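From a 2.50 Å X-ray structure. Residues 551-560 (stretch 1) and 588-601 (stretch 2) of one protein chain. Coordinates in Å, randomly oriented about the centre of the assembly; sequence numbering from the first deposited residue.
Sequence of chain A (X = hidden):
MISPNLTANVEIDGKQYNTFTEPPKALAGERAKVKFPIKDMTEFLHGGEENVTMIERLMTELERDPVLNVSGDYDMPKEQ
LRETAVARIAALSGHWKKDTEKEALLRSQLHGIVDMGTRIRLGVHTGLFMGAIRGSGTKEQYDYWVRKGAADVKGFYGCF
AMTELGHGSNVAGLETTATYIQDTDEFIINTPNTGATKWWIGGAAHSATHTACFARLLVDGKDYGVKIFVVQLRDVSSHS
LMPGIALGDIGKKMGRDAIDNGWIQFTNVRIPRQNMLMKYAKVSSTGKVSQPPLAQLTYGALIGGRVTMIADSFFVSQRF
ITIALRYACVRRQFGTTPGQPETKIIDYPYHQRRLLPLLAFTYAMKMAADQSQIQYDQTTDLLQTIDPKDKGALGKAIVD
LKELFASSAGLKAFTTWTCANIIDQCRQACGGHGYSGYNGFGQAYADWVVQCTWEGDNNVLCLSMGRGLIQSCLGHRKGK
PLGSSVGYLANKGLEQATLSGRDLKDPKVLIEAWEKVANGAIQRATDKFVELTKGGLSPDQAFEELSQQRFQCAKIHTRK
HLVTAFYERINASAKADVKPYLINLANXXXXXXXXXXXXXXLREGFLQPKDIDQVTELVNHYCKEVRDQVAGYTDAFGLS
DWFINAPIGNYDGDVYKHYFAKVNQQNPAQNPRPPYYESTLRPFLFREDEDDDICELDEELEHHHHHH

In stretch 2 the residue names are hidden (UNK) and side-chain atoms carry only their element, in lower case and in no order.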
# COMPACT_ATOMS: atom_id res chain seq x y z
N PHE A 551 -1.19 -21.82 -4.21
CA PHE A 551 -1.24 -20.39 -4.41
C PHE A 551 -0.92 -20.00 -5.86
O PHE A 551 -1.66 -19.20 -6.46
CB PHE A 551 -0.28 -19.61 -3.45
CG PHE A 551 -0.50 -18.12 -3.50
CD1 PHE A 551 0.15 -17.34 -4.42
CD2 PHE A 551 -1.46 -17.53 -2.70
CE1 PHE A 551 -0.09 -15.99 -4.52
CE2 PHE A 551 -1.72 -16.16 -2.79
CZ PHE A 551 -1.03 -15.40 -3.70
N GLN A 552 0.18 -20.53 -6.39
CA GLN A 552 0.56 -20.29 -7.80
C GLN A 552 -0.56 -20.72 -8.80
O GLN A 552 -0.94 -19.96 -9.71
CB GLN A 552 1.89 -21.00 -8.14
CG GLN A 552 3.15 -20.31 -7.67
CD GLN A 552 3.49 -19.10 -8.53
OE1 GLN A 552 3.52 -17.96 -8.03
NE2 GLN A 552 3.73 -19.33 -9.84
N CYS A 553 -1.11 -21.91 -8.60
CA CYS A 553 -2.25 -22.34 -9.39
C CYS A 553 -3.39 -21.36 -9.33
O CYS A 553 -3.95 -20.99 -10.36
CB CYS A 553 -2.71 -23.72 -8.97
SG CYS A 553 -1.54 -25.05 -9.39
N ALA A 554 -3.75 -20.90 -8.13
CA ALA A 554 -4.82 -19.89 -7.99
C ALA A 554 -4.48 -18.64 -8.80
O ALA A 554 -5.33 -18.05 -9.48
CB ALA A 554 -5.02 -19.53 -6.52
N LYS A 555 -3.22 -18.25 -8.72
CA LYS A 555 -2.75 -17.04 -9.37
C LYS A 555 -2.76 -17.18 -10.88
O LYS A 555 -3.24 -16.28 -11.56
CB LYS A 555 -1.35 -16.69 -8.90
CG LYS A 555 -0.88 -15.30 -9.31
CD LYS A 555 0.62 -15.22 -9.56
CE LYS A 555 1.33 -14.42 -8.51
NZ LYS A 555 2.75 -14.25 -8.93
N ILE A 556 -2.25 -18.28 -11.41
CA ILE A 556 -2.14 -18.40 -12.86
C ILE A 556 -3.51 -18.59 -13.48
O ILE A 556 -3.83 -18.00 -14.50
CB ILE A 556 -1.11 -19.46 -13.30
CG1 ILE A 556 0.28 -19.07 -12.83
CG2 ILE A 556 -1.06 -19.56 -14.81
CD1 ILE A 556 1.16 -20.24 -12.42
N HIS A 557 -4.33 -19.39 -12.84
CA HIS A 557 -5.68 -19.60 -13.34
C HIS A 557 -6.53 -18.30 -13.37
O HIS A 557 -7.28 -18.07 -14.33
CB HIS A 557 -6.34 -20.69 -12.49
CG HIS A 557 -7.81 -20.84 -12.70
ND1 HIS A 557 -8.35 -21.52 -13.77
CD2 HIS A 557 -8.86 -20.44 -11.94
CE1 HIS A 557 -9.67 -21.52 -13.66
NE2 HIS A 557 -10.00 -20.88 -12.55
N THR A 558 -6.43 -17.49 -12.32
CA THR A 558 -7.13 -16.22 -12.25
C THR A 558 -6.62 -15.27 -13.35
O THR A 558 -7.40 -14.58 -14.02
CB THR A 558 -6.99 -15.62 -10.83
OG1 THR A 558 -7.48 -16.58 -9.87
CG2 THR A 558 -7.83 -14.31 -10.69
N ARG A 559 -5.32 -15.25 -13.58
CA ARG A 559 -4.80 -14.38 -14.59
C ARG A 559 -5.30 -14.70 -16.00
O ARG A 559 -5.64 -13.81 -16.81
CB ARG A 559 -3.26 -14.42 -14.56
CG ARG A 559 -2.63 -13.22 -15.20
CD ARG A 559 -3.45 -11.96 -14.88
NE ARG A 559 -2.64 -10.79 -14.96
CZ ARG A 559 -1.97 -10.24 -13.96
NH1 ARG A 559 -1.99 -10.75 -12.78
NH2 ARG A 559 -1.26 -9.17 -14.19
N LYS A 560 -5.31 -16.00 -16.25
CA LYS A 560 -5.80 -16.56 -17.48
C LYS A 560 -7.28 -16.27 -17.61
O LYS A 560 -7.73 -15.90 -18.68
CB LYS A 560 -5.51 -18.06 -17.50
CG LYS A 560 -6.24 -18.84 -18.57
CD LYS A 560 -7.33 -19.70 -17.97
CE LYS A 560 -8.69 -19.31 -18.51
NZ LYS A 560 -9.75 -19.53 -17.51
N UNK A 588 -2.33 -5.27 -24.66
CA UNK A 588 -1.40 -4.66 -23.68
C UNK A 588 -1.54 -5.38 -22.36
O UNK A 588 -0.55 -5.87 -21.81
c UNK A 588 -1.64 -3.16 -23.52
c UNK A 588 -1.03 -0.90 -22.68
c UNK A 588 0.80 -2.63 -22.80
c UNK A 588 -0.71 -2.38 -22.57
N UNK A 589 -2.78 -5.54 -21.88
CA UNK A 589 -2.99 -6.30 -20.67
C UNK A 589 -2.26 -7.65 -20.75
O UNK A 589 -1.43 -7.98 -19.88
c UNK A 589 -4.75 -7.33 -19.17
c UNK A 589 -5.36 -8.59 -19.29
c UNK A 589 -5.18 -8.94 -16.92
c UNK A 589 -4.49 -6.49 -20.38
c UNK A 589 -5.58 -9.38 -18.17
c UNK A 589 -4.53 -7.72 -16.79
c UNK A 589 -4.33 -6.91 -17.91
N UNK A 590 -2.54 -8.37 -21.81
CA UNK A 590 -2.20 -9.75 -21.88
C UNK A 590 -0.68 -9.93 -22.07
O UNK A 590 -0.06 -10.81 -21.43
c UNK A 590 -3.03 -10.46 -22.98
c UNK A 590 -2.60 -11.91 -23.13
o UNK A 590 -4.43 -10.42 -22.67
N UNK A 591 -0.09 -9.10 -22.94
CA UNK A 591 1.34 -9.17 -23.18
C UNK A 591 2.16 -8.63 -22.01
O UNK A 591 3.28 -9.09 -21.75
c UNK A 591 1.10 -9.15 -25.70
c UNK A 591 2.06 -10.27 -26.11
c UNK A 591 0.88 -8.21 -26.85
c UNK A 591 1.65 -8.42 -24.45
N UNK A 592 1.61 -7.63 -21.33
CA UNK A 592 2.24 -7.09 -20.15
C UNK A 592 2.28 -8.21 -19.07
O UNK A 592 3.35 -8.48 -18.49
c UNK A 592 1.53 -5.79 -19.69
c UNK A 592 0.32 -5.48 -14.47
c UNK A 592 -0.49 -6.05 -15.49
n UNK A 592 3.12 -4.49 -16.68
c UNK A 592 1.93 -5.34 -18.34
c UNK A 592 1.96 -4.94 -16.11
c UNK A 592 1.54 -4.92 -14.76
c UNK A 592 -0.07 -6.05 -16.85
c UNK A 592 3.10 -4.73 -18.00
c UNK A 592 1.18 -5.49 -17.15
N UNK A 593 1.14 -8.88 -18.88
CA UNK A 593 1.01 -9.98 -17.94
C UNK A 593 2.00 -11.10 -18.20
O UNK A 593 2.50 -11.71 -17.26
o UNK A 593 -1.35 -9.62 -17.65
c UNK A 593 -0.39 -10.57 -17.99
N UNK A 594 2.23 -11.40 -19.47
CA UNK A 594 3.22 -12.36 -19.89
C UNK A 594 4.62 -11.88 -19.53
O UNK A 594 5.43 -12.63 -19.05
c UNK A 594 3.12 -12.60 -21.41
c UNK A 594 1.47 -13.40 -23.19
c UNK A 594 4.33 -13.36 -21.94
c UNK A 594 1.84 -13.37 -21.73
N UNK A 595 4.87 -10.60 -19.75
CA UNK A 595 6.14 -10.00 -19.44
C UNK A 595 6.47 -9.99 -17.95
O UNK A 595 7.60 -10.18 -17.56
c UNK A 595 6.20 -8.60 -20.02
o UNK A 595 6.61 -5.77 -19.86
c UNK A 595 7.49 -6.50 -20.30
o UNK A 595 8.34 -6.13 -21.11
c UNK A 595 7.53 -7.92 -19.84
N UNK A 596 5.46 -9.73 -17.14
CA UNK A 596 5.62 -9.75 -15.69
C UNK A 596 5.93 -11.14 -15.17
O UNK A 596 6.56 -11.28 -14.14
c UNK A 596 4.22 -7.65 -15.28
o UNK A 596 6.27 -6.44 -15.30
o UNK A 596 5.08 -6.31 -13.50
c UNK A 596 4.42 -9.13 -14.98
c UNK A 596 5.27 -6.74 -14.65
N UNK A 597 5.46 -12.16 -15.87
CA UNK A 597 5.70 -13.51 -15.42
C UNK A 597 6.32 -14.33 -16.53
O UNK A 597 5.82 -15.38 -16.90
o UNK A 597 5.49 -15.15 -13.10
o UNK A 597 3.44 -14.48 -12.82
c UNK A 597 4.40 -14.15 -14.96
c UNK A 597 4.45 -14.62 -13.53
N UNK A 598 7.47 -13.87 -16.99
CA UNK A 598 8.17 -14.46 -18.12
C UNK A 598 8.57 -15.88 -17.83
O UNK A 598 8.56 -16.73 -18.71
o UNK A 598 10.34 -13.66 -17.46
c UNK A 598 9.38 -13.63 -18.49
N UNK A 599 8.93 -16.14 -16.59
CA UNK A 599 9.44 -17.42 -16.16
C UNK A 599 8.47 -18.55 -16.38
O UNK A 599 8.87 -19.65 -16.69
N UNK A 600 7.20 -18.29 -16.20
CA UNK A 600 6.20 -19.31 -16.37
C UNK A 600 6.25 -19.82 -17.79
O UNK A 600 6.20 -21.01 -18.03
c UNK A 600 4.06 -18.86 -14.87
c UNK A 600 4.95 -18.99 -13.66
c UNK A 600 4.83 -18.68 -16.16
c UNK A 600 3.08 -17.71 -14.70
N UNK A 601 6.33 -18.90 -18.73
CA UNK A 601 6.40 -19.20 -20.15
C UNK A 601 7.68 -19.88 -20.63
O UNK A 601 7.64 -20.72 -21.51
c UNK A 601 2.36 -17.26 -20.82
c UNK A 601 4.72 -17.40 -20.56
c UNK A 601 3.42 -16.01 -19.11
c UNK A 601 4.63 -16.53 -19.50
c UNK A 601 3.57 -17.77 -21.20
c UNK A 601 2.28 -16.39 -19.77
c UNK A 601 6.03 -17.97 -20.96

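Position 588 has four side-chain carbons, forked at the second. It lies out of reach of stretch 1. It is L588.

Position 589 has one carbon and then a ring of six carbons. A ring carbon lies 3.7 Å from NE of R559. This is F589, and the carbon is CZ.

Position 590 has one carbon carrying an oxygen and a carbon. It makes no contact with stretch 1. The branching gives T590.

Position 591 has four carbons, forked at the second, and is out of reach. It is L591.

Position 592 has one carbon, then fused five- and six-membered rings holding eight carbons and one nitrogen. Its CA-to-CB bond points sideways, but a carbon of the six-membered ring comes within 3.5 Å of R559 NH2, near the guanidinium plane. This is W592, and the carbon is CZ3.

Position 593 has one carbon and one oxygen. The oxygen lies 3.2 Å from NE of R559, at the edge of the guanidinium. It is S593. R559 NE donates a hydrogen bond to S593 OG, and R559 NH2 adds a weak one to the same atom at 3.5 Å. S593 OG in turn donates to the backbone O of F589 at 2.8 Å, so the hydroxyl both gives and accepts.

Position 594 has four carbons, forked at the first, with one arm two carbons long. It is out of reach. It is I594.

Position 595 has three carbons, the third carrying two oxygens, and is out of reach. It is E595, its carboxylate oxygens hydrogen-bonded elsewhere in the structure.

Position 596 has the same atom set. Its CA-to-CB bond points toward stretch 1, but no contact forms. It is E596.

Position 597 has two carbons, the second carrying two oxygens. One oxygen lies 4.0 Å from NZ of K555. The shorter acid is D597; the pair, through OD2, is a long salt bridge.

Position 598 has one carbon and one oxygen, out of reach. It is S598.

Position 599 has no side-chain atoms and is G599.

Position 600 has four carbons, forked at the second. Its CA-to-CB bond points toward stretch 1. The two end carbons lie 3.6 Å from CG1 of I556 and 4.0 Å from NE2 of Q552. This is L600; the carbons are CD2 and CD1.

Position 601 has one carbon and a six-carbon ring, out of reach. It is F601.

The contact is small, burying 310 Å². Helices 551-560 and 588-596 run nearly antiparallel, 12.0 Å apart at closest approach. R559, with the largest covered area, reaches F589, W592 and S593. Beyond 588-596, D597 pairs with K555 and L600 packs on I556.

Stretch 2 (588-601) LFTLWSIEEDSGLF
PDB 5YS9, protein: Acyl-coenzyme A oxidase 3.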